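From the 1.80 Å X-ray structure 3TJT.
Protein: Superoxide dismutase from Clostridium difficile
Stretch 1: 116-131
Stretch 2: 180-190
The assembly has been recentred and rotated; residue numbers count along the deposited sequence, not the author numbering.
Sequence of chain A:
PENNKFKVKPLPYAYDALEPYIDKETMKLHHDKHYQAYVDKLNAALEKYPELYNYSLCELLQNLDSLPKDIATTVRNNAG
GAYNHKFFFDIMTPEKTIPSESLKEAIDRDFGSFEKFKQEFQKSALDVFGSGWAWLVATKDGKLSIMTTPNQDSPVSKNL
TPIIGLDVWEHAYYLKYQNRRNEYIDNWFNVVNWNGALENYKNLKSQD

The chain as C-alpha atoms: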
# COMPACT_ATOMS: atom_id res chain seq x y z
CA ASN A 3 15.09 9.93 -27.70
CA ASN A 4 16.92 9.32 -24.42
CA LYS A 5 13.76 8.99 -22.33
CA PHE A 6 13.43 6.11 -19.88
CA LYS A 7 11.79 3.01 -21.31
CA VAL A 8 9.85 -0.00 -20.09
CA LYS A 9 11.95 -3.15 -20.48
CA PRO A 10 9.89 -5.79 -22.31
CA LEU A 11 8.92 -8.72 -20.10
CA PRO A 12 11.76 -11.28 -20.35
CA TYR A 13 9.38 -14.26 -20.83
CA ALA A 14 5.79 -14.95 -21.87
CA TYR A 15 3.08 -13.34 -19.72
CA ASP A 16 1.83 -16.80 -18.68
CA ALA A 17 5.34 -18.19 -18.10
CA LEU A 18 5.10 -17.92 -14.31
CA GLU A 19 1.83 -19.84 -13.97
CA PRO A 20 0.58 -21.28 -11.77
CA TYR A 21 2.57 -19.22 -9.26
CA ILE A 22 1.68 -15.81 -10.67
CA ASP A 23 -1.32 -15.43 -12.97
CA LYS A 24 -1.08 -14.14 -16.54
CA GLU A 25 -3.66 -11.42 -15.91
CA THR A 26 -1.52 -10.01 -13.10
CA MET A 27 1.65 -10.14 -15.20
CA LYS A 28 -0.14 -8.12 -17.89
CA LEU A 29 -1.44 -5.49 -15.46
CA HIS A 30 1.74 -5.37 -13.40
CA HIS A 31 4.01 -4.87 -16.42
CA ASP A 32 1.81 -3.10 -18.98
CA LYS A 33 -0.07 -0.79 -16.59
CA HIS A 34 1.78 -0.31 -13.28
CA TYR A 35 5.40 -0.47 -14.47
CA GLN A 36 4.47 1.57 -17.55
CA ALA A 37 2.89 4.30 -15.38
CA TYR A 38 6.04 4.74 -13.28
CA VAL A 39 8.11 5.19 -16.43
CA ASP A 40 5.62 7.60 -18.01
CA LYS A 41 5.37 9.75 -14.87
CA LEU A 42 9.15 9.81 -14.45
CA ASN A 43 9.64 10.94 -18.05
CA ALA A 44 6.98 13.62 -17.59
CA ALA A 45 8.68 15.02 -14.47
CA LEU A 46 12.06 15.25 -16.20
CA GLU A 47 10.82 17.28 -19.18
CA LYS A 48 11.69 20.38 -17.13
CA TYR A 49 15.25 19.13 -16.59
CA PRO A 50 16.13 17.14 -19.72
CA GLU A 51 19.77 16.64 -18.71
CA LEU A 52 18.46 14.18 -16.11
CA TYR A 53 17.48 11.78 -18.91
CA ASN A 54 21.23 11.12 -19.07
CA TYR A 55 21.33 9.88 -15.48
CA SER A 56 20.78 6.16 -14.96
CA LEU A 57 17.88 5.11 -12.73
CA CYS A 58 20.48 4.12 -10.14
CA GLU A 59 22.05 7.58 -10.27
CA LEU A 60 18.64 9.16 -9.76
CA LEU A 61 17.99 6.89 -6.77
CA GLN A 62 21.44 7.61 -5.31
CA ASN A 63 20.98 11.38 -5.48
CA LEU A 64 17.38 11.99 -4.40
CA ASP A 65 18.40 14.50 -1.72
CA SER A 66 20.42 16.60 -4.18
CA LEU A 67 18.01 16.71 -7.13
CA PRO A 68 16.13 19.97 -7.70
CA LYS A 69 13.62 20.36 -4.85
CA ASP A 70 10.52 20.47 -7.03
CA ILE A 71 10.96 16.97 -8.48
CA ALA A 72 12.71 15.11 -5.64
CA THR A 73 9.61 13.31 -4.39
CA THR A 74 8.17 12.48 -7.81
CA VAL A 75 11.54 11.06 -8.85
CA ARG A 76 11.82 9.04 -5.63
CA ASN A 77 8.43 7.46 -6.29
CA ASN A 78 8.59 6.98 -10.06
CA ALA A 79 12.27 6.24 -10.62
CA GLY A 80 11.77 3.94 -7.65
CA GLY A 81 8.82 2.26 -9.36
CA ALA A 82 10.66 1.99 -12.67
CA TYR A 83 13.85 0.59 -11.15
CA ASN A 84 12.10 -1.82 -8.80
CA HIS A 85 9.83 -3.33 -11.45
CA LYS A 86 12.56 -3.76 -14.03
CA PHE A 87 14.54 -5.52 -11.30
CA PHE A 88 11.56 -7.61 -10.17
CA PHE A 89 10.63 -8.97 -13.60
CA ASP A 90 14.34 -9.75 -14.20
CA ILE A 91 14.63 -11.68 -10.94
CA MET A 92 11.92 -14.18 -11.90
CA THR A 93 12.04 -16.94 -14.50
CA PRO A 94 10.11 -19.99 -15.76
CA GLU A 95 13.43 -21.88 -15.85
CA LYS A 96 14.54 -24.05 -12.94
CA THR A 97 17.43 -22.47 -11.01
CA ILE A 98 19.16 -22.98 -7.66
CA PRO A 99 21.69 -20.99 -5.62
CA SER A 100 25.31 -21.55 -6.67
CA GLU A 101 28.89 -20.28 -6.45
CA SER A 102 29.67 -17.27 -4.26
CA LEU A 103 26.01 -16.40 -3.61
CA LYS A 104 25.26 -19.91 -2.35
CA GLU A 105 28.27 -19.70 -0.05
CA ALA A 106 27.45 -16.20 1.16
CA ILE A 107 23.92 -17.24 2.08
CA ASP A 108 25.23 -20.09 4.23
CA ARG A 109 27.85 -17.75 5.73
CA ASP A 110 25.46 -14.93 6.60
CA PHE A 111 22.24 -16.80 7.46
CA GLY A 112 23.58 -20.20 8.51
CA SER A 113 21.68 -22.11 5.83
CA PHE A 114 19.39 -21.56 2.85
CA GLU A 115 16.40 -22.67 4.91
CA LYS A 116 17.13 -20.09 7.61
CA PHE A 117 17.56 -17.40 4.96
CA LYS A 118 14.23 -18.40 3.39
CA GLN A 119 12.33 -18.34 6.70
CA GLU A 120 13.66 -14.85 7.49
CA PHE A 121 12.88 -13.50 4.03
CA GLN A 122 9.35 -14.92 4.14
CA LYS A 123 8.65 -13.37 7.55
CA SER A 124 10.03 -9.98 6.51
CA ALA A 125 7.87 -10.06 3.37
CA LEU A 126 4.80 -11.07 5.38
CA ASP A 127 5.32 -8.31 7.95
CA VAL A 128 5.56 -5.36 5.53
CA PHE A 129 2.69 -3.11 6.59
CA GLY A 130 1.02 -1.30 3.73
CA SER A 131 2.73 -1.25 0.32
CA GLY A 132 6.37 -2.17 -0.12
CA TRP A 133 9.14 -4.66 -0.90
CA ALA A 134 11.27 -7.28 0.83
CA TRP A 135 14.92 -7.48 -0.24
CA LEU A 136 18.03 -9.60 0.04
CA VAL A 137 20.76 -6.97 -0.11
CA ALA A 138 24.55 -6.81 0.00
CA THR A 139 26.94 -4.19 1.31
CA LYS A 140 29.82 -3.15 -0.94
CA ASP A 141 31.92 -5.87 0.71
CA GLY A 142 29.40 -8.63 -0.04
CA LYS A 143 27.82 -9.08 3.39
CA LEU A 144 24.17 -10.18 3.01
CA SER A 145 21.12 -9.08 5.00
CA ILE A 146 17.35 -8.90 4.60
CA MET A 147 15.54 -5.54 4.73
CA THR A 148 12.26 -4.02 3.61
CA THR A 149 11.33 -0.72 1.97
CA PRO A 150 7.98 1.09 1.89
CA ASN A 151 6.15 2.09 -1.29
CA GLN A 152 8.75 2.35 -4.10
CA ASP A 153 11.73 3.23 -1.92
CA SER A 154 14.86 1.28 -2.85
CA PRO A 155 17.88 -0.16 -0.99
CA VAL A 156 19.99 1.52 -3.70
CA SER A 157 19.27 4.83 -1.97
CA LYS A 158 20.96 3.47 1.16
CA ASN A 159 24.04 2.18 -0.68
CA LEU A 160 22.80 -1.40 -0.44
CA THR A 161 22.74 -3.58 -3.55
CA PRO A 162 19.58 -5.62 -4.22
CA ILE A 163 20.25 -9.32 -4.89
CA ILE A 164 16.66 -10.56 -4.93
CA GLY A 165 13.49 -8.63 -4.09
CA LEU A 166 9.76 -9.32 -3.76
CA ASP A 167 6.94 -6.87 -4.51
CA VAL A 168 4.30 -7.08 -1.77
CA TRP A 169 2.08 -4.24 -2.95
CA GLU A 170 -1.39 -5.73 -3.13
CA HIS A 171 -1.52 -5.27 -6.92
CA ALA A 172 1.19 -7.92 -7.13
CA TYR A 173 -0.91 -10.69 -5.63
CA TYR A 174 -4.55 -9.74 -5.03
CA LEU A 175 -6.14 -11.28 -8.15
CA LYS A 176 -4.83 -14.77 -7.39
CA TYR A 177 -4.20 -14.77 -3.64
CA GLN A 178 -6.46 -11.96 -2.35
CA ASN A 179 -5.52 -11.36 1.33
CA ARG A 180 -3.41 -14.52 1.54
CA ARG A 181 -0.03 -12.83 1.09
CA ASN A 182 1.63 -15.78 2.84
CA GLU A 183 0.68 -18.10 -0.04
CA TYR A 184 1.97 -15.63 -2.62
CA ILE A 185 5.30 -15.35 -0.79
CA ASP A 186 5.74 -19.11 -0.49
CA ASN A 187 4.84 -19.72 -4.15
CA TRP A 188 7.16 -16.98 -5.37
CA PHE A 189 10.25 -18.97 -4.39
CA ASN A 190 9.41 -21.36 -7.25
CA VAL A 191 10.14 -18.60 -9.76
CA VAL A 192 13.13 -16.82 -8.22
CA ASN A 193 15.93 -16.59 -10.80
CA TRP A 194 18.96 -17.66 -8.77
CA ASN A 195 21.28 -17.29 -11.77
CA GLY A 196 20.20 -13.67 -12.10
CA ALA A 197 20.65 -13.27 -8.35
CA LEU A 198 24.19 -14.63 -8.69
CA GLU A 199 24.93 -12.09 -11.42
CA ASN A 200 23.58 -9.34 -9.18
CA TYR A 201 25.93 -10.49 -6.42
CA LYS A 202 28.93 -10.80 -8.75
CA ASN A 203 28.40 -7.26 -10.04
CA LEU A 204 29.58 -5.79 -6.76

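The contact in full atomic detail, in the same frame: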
# COMPACT_ATOMS: atom_id res chain seq x y z
N LYS A 116 17.23 -21.19 6.65
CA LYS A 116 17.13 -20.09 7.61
C LYS A 116 16.98 -18.75 6.89
O LYS A 116 16.21 -17.89 7.31
CB LYS A 116 18.35 -20.06 8.53
CG LYS A 116 18.31 -21.12 9.62
CD LYS A 116 19.61 -21.15 10.41
CE LYS A 116 19.55 -22.18 11.52
NZ LYS A 116 20.86 -22.28 12.23
N PHE A 117 17.73 -18.58 5.80
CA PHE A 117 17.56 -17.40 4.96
C PHE A 117 16.12 -17.29 4.46
O PHE A 117 15.50 -16.21 4.53
CB PHE A 117 18.48 -17.45 3.73
CG PHE A 117 17.94 -16.67 2.57
CD1 PHE A 117 17.95 -15.28 2.60
CD2 PHE A 117 17.36 -17.31 1.49
CE1 PHE A 117 17.41 -14.54 1.56
CE2 PHE A 117 16.82 -16.58 0.44
CZ PHE A 117 16.85 -15.19 0.47
N LYS A 118 15.58 -18.39 3.95
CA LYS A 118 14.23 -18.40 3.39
C LYS A 118 13.18 -18.05 4.45
O LYS A 118 12.26 -17.28 4.18
CB LYS A 118 13.92 -19.76 2.76
CG LYS A 118 12.61 -19.80 2.00
CD LYS A 118 12.43 -21.12 1.26
CE LYS A 118 11.09 -21.19 0.54
NZ LYS A 118 10.89 -22.51 -0.12
N GLN A 119 13.30 -18.62 5.64
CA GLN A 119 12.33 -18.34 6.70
C GLN A 119 12.34 -16.86 7.08
O GLN A 119 11.28 -16.27 7.31
CB GLN A 119 12.59 -19.20 7.94
CG GLN A 119 12.29 -20.67 7.71
CD GLN A 119 12.52 -21.52 8.95
OE1 GLN A 119 12.67 -21.00 10.06
NE2 GLN A 119 12.55 -22.84 8.77
N GLU A 120 13.54 -16.27 7.14
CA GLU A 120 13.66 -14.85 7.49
C GLU A 120 13.10 -13.96 6.39
O GLU A 120 12.41 -12.98 6.67
CB GLU A 120 15.11 -14.46 7.80
CG GLU A 120 15.27 -13.00 8.24
CD GLU A 120 16.71 -12.62 8.57
OE1 GLU A 120 17.56 -13.52 8.75
OE2 GLU A 120 17.00 -11.40 8.65
N PHE A 121 13.39 -14.29 5.14
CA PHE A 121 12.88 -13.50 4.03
C PHE A 121 11.35 -13.56 4.02
O PHE A 121 10.67 -12.53 3.86
CB PHE A 121 13.44 -14.01 2.70
CG PHE A 121 13.10 -13.14 1.53
CD1 PHE A 121 13.98 -12.15 1.11
CD2 PHE A 121 11.89 -13.29 0.87
CE1 PHE A 121 13.66 -11.34 0.04
CE2 PHE A 121 11.56 -12.49 -0.21
CZ PHE A 121 12.45 -11.50 -0.62
N GLN A 122 10.80 -14.76 4.18
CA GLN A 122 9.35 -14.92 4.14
C GLN A 122 8.66 -14.12 5.24
O GLN A 122 7.64 -13.48 5.00
CB GLN A 122 8.95 -16.39 4.20
CG GLN A 122 9.37 -17.16 2.97
CD GLN A 122 8.50 -18.38 2.72
OE1 GLN A 122 8.95 -19.39 2.19
NE2 GLN A 122 7.23 -18.29 3.10
N LYS A 123 9.22 -14.14 6.44
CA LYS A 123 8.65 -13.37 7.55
C LYS A 123 8.74 -11.86 7.31
O LYS A 123 7.79 -11.12 7.61
CB LYS A 123 9.33 -13.73 8.87
CG LYS A 123 8.64 -13.10 10.07
CD LYS A 123 9.27 -13.56 11.37
CE LYS A 123 8.32 -13.33 12.55
NZ LYS A 123 7.91 -11.90 12.69
N SER A 124 9.88 -11.40 6.80
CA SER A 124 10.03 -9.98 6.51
C SER A 124 9.02 -9.53 5.46
O SER A 124 8.41 -8.47 5.59
CB SER A 124 11.45 -9.64 6.06
OG SER A 124 12.37 -9.82 7.14
N ALA A 125 8.84 -10.35 4.42
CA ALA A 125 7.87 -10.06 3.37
C ALA A 125 6.44 -10.03 3.93
O ALA A 125 5.63 -9.17 3.55
CB ALA A 125 7.98 -11.10 2.25
N LEU A 126 6.15 -10.97 4.82
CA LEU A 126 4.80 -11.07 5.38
C LEU A 126 4.49 -9.87 6.28
O LEU A 126 3.35 -9.43 6.35
CB LEU A 126 4.66 -12.36 6.18
CG LEU A 126 3.24 -12.66 6.69
CD1 LEU A 126 2.34 -13.02 5.52
CD2 LEU A 126 3.26 -13.77 7.74
N ASP A 127 5.51 -9.36 6.95
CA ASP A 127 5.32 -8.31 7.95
C ASP A 127 5.33 -6.88 7.40
O ASP A 127 5.07 -5.93 8.15
CB ASP A 127 6.35 -8.45 9.08
CG ASP A 127 6.10 -9.67 9.96
OD1 ASP A 127 5.05 -10.34 9.81
OD2 ASP A 127 6.96 -9.97 10.82
N VAL A 128 5.62 -6.69 6.12
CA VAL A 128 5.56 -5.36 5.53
C VAL A 128 4.14 -4.85 5.71
O VAL A 128 3.18 -5.51 5.31
CB VAL A 128 5.92 -5.35 4.03
CG1 VAL A 128 5.55 -4.02 3.41
CG2 VAL A 128 7.41 -5.66 3.83
N PHE A 129 4.01 -3.68 6.34
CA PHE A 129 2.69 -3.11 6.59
C PHE A 129 2.38 -2.01 5.59
O PHE A 129 3.10 -1.01 5.52
CB PHE A 129 2.57 -2.56 8.01
CG PHE A 129 1.16 -2.22 8.40
CD1 PHE A 129 0.29 -3.22 8.81
CD2 PHE A 129 0.69 -0.92 8.30
CE1 PHE A 129 -1.03 -2.92 9.14
CE2 PHE A 129 -0.63 -0.60 8.64
CZ PHE A 129 -1.49 -1.61 9.05
N GLY A 130 1.31 -2.19 4.83
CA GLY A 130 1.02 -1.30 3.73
C GLY A 130 1.71 -1.82 2.48
O GLY A 130 1.90 -3.04 2.35
N SER A 131 2.07 -0.91 1.59
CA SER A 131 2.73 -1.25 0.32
C SER A 131 4.23 -1.27 0.50
O SER A 131 4.79 -0.44 1.23
CB SER A 131 2.38 -0.21 -0.75
OG SER A 131 0.97 -0.13 -0.99
N ARG A 180 -4.31 -13.46 1.10
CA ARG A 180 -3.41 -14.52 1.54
C ARG A 180 -1.98 -14.27 1.06
O ARG A 180 -1.43 -15.05 0.27
CB ARG A 180 -3.94 -15.89 1.09
CG ARG A 180 -5.39 -16.14 1.54
CD ARG A 180 -5.93 -17.50 1.08
NE ARG A 180 -5.86 -17.65 -0.38
CZ ARG A 180 -6.71 -17.10 -1.23
NH1 ARG A 180 -7.71 -16.35 -0.78
NH2 ARG A 180 -6.56 -17.28 -2.54
N ARG A 181 -1.38 -13.19 1.54
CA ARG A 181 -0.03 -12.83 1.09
C ARG A 181 0.97 -13.95 1.39
O ARG A 181 1.91 -14.18 0.62
CB ARG A 181 0.43 -11.51 1.72
CG ARG A 181 1.73 -10.98 1.10
CD ARG A 181 2.43 -9.95 2.00
NE ARG A 181 1.67 -8.71 2.09
CZ ARG A 181 2.04 -7.67 2.85
NH1 ARG A 181 3.16 -7.74 3.56
NH2 ARG A 181 1.29 -6.58 2.89
N ASN A 182 0.76 -14.66 2.49
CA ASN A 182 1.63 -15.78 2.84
C ASN A 182 1.76 -16.82 1.73
O ASN A 182 2.84 -17.37 1.51
CB ASN A 182 1.18 -16.45 4.15
CG ASN A 182 -0.10 -17.25 3.98
OD1 ASN A 182 -1.15 -16.70 3.64
ND2 ASN A 182 -0.01 -18.56 4.18
N GLU A 183 0.66 -17.11 1.03
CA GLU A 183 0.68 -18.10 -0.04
C GLU A 183 1.42 -17.58 -1.26
O GLU A 183 2.13 -18.33 -1.94
CB GLU A 183 -0.74 -18.51 -0.43
CG GLU A 183 -1.47 -19.26 0.68
CD GLU A 183 -2.93 -19.53 0.35
OE1 GLU A 183 -3.37 -19.18 -0.75
OE2 GLU A 183 -3.63 -20.10 1.22
N TYR A 184 1.25 -16.29 -1.54
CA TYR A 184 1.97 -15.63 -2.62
C TYR A 184 3.48 -15.70 -2.37
O TYR A 184 4.25 -16.04 -3.26
CB TYR A 184 1.52 -14.18 -2.71
CG TYR A 184 2.39 -13.24 -3.53
CD1 TYR A 184 2.56 -13.43 -4.90
CD2 TYR A 184 2.99 -12.14 -2.94
CE1 TYR A 184 3.34 -12.54 -5.66
CE2 TYR A 184 3.75 -11.25 -3.67
CZ TYR A 184 3.93 -11.45 -5.03
OH TYR A 184 4.68 -10.55 -5.73
N ILE A 185 3.88 -15.37 -1.14
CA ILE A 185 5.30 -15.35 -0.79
C ILE A 185 5.90 -16.75 -0.95
O ILE A 185 6.95 -16.92 -1.58
CB ILE A 185 5.51 -14.84 0.64
CG1 ILE A 185 5.07 -13.38 0.74
CG2 ILE A 185 6.98 -15.00 1.05
CD1 ILE A 185 4.83 -12.89 2.17
N ASP A 186 5.23 -17.75 -0.40
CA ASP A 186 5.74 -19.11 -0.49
C ASP A 186 5.85 -19.58 -1.95
O ASP A 186 6.86 -20.16 -2.34
CB ASP A 186 4.87 -20.07 0.31
CG ASP A 186 5.54 -21.41 0.53
OD1 ASP A 186 6.69 -21.44 1.04
OD2 ASP A 186 4.93 -22.44 0.19
N ASN A 187 4.83 -19.30 -2.75
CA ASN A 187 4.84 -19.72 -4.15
C ASN A 187 5.90 -19.01 -4.98
O ASN A 187 6.41 -19.56 -5.95
CB ASN A 187 3.47 -19.53 -4.78
CG ASN A 187 2.59 -20.75 -4.62
OD1 ASN A 187 3.08 -21.83 -4.27
ND2 ASN A 187 1.30 -20.60 -4.86
N TRP A 188 6.23 -17.78 -4.59
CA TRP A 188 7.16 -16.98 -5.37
C TRP A 188 8.55 -17.61 -5.44
O TRP A 188 9.27 -17.43 -6.43
CB TRP A 188 7.24 -15.57 -4.79
CG TRP A 188 8.19 -14.66 -5.49
CD1 TRP A 188 8.02 -14.06 -6.70
CD2 TRP A 188 9.45 -14.20 -4.99
NE1 TRP A 188 9.10 -13.27 -6.99
CE2 TRP A 188 10.00 -13.34 -5.96
CE3 TRP A 188 10.17 -14.43 -3.81
CZ2 TRP A 188 11.23 -12.71 -5.79
CZ3 TRP A 188 11.40 -13.81 -3.65
CH2 TRP A 188 11.92 -12.96 -4.63
N PHE A 189 8.93 -18.35 -4.41
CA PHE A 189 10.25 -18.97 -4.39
C PHE A 189 10.43 -20.00 -5.51
O PHE A 189 11.55 -20.34 -5.87
CB PHE A 189 10.57 -19.54 -3.01
CG PHE A 189 11.16 -18.51 -2.08
CD1 PHE A 189 12.52 -18.29 -2.05
CD2 PHE A 189 10.34 -17.72 -1.30
CE1 PHE A 189 13.07 -17.32 -1.22
CE2 PHE A 189 10.87 -16.75 -0.47
CZ PHE A 189 12.24 -16.55 -0.43
N ASN A 190 9.32 -20.47 -6.09
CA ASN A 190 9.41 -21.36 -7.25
C ASN A 190 9.86 -20.66 -8.52
O ASN A 190 10.30 -21.31 -9.47
CB ASN A 190 8.07 -22.05 -7.50
CG ASN A 190 7.67 -22.96 -6.36
OD1 ASN A 190 6.78 -22.64 -5.57
ND2 ASN A 190 8.36 -24.09 -6.25
O HOH W 1 8.33 -22.35 -1.96

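The helix running through the first stretch and the helix that begins at Arg181 pack side by side, running in roughly opposite directions (144° between their axes) and approaching to 9.7 Å, so that Lys118, Gln122 and Leu126 lie opposite Phe189, Ile185 and Asn182. Together the stretches bury 640 Å².

At one end the contact is aromatic. Phe189, with chi1 at -85° (m), points its CA-to-CB bond toward the first helix and inserts its ring among Phe117, Lys118, Phe121 and Gln122. The extended, all-t chain of Lys118 lies over one face of this ring, with Lys118 CG 4.1 Å from the centroid of the Phe189 ring in a CH-pi contact, so its methylenes cover the aromatic surface while the ammonium group continues outward. There a water bridges Lys118 NZ (3.2 Å) and Asp186 O (2.7 Å). The ring edge meets Phe121, whose CD2 lies 3.5 Å from Phe189 CZ. The t rotamer of Phe121 also brings its CE2 within 3.7 Å of Trp188 CZ3; these two rings are nearly parallel but slid apart, barely overlapping.

In the middle, Ile185 fills the space between the helices. Its m,t conformation places Ile185 CD1 3.6 Å from Ala125 CB and 3.5 Å from Leu126 N, so the isoleucine tip lies against the helix backbone beside a small alanine. Leu126 (t,p) bends its more exposed side chain over the second helix, placing Leu126 CD1 3.9 Å from Asn182 CB.

Arg181 secures the other end. Its t,t,m chain carries the guanidinium to the C-terminal end of the first helix. Arg181 NH1 donates to Ala125 O (2.9 Å) and Val128 O (2.8 Å), both near the guanidinium plane, and Arg181 NH2 adds a weak hydrogen bond to Val128 O (3.3 Å). A long side chain with several donors suits this site, joining helix end and following loop.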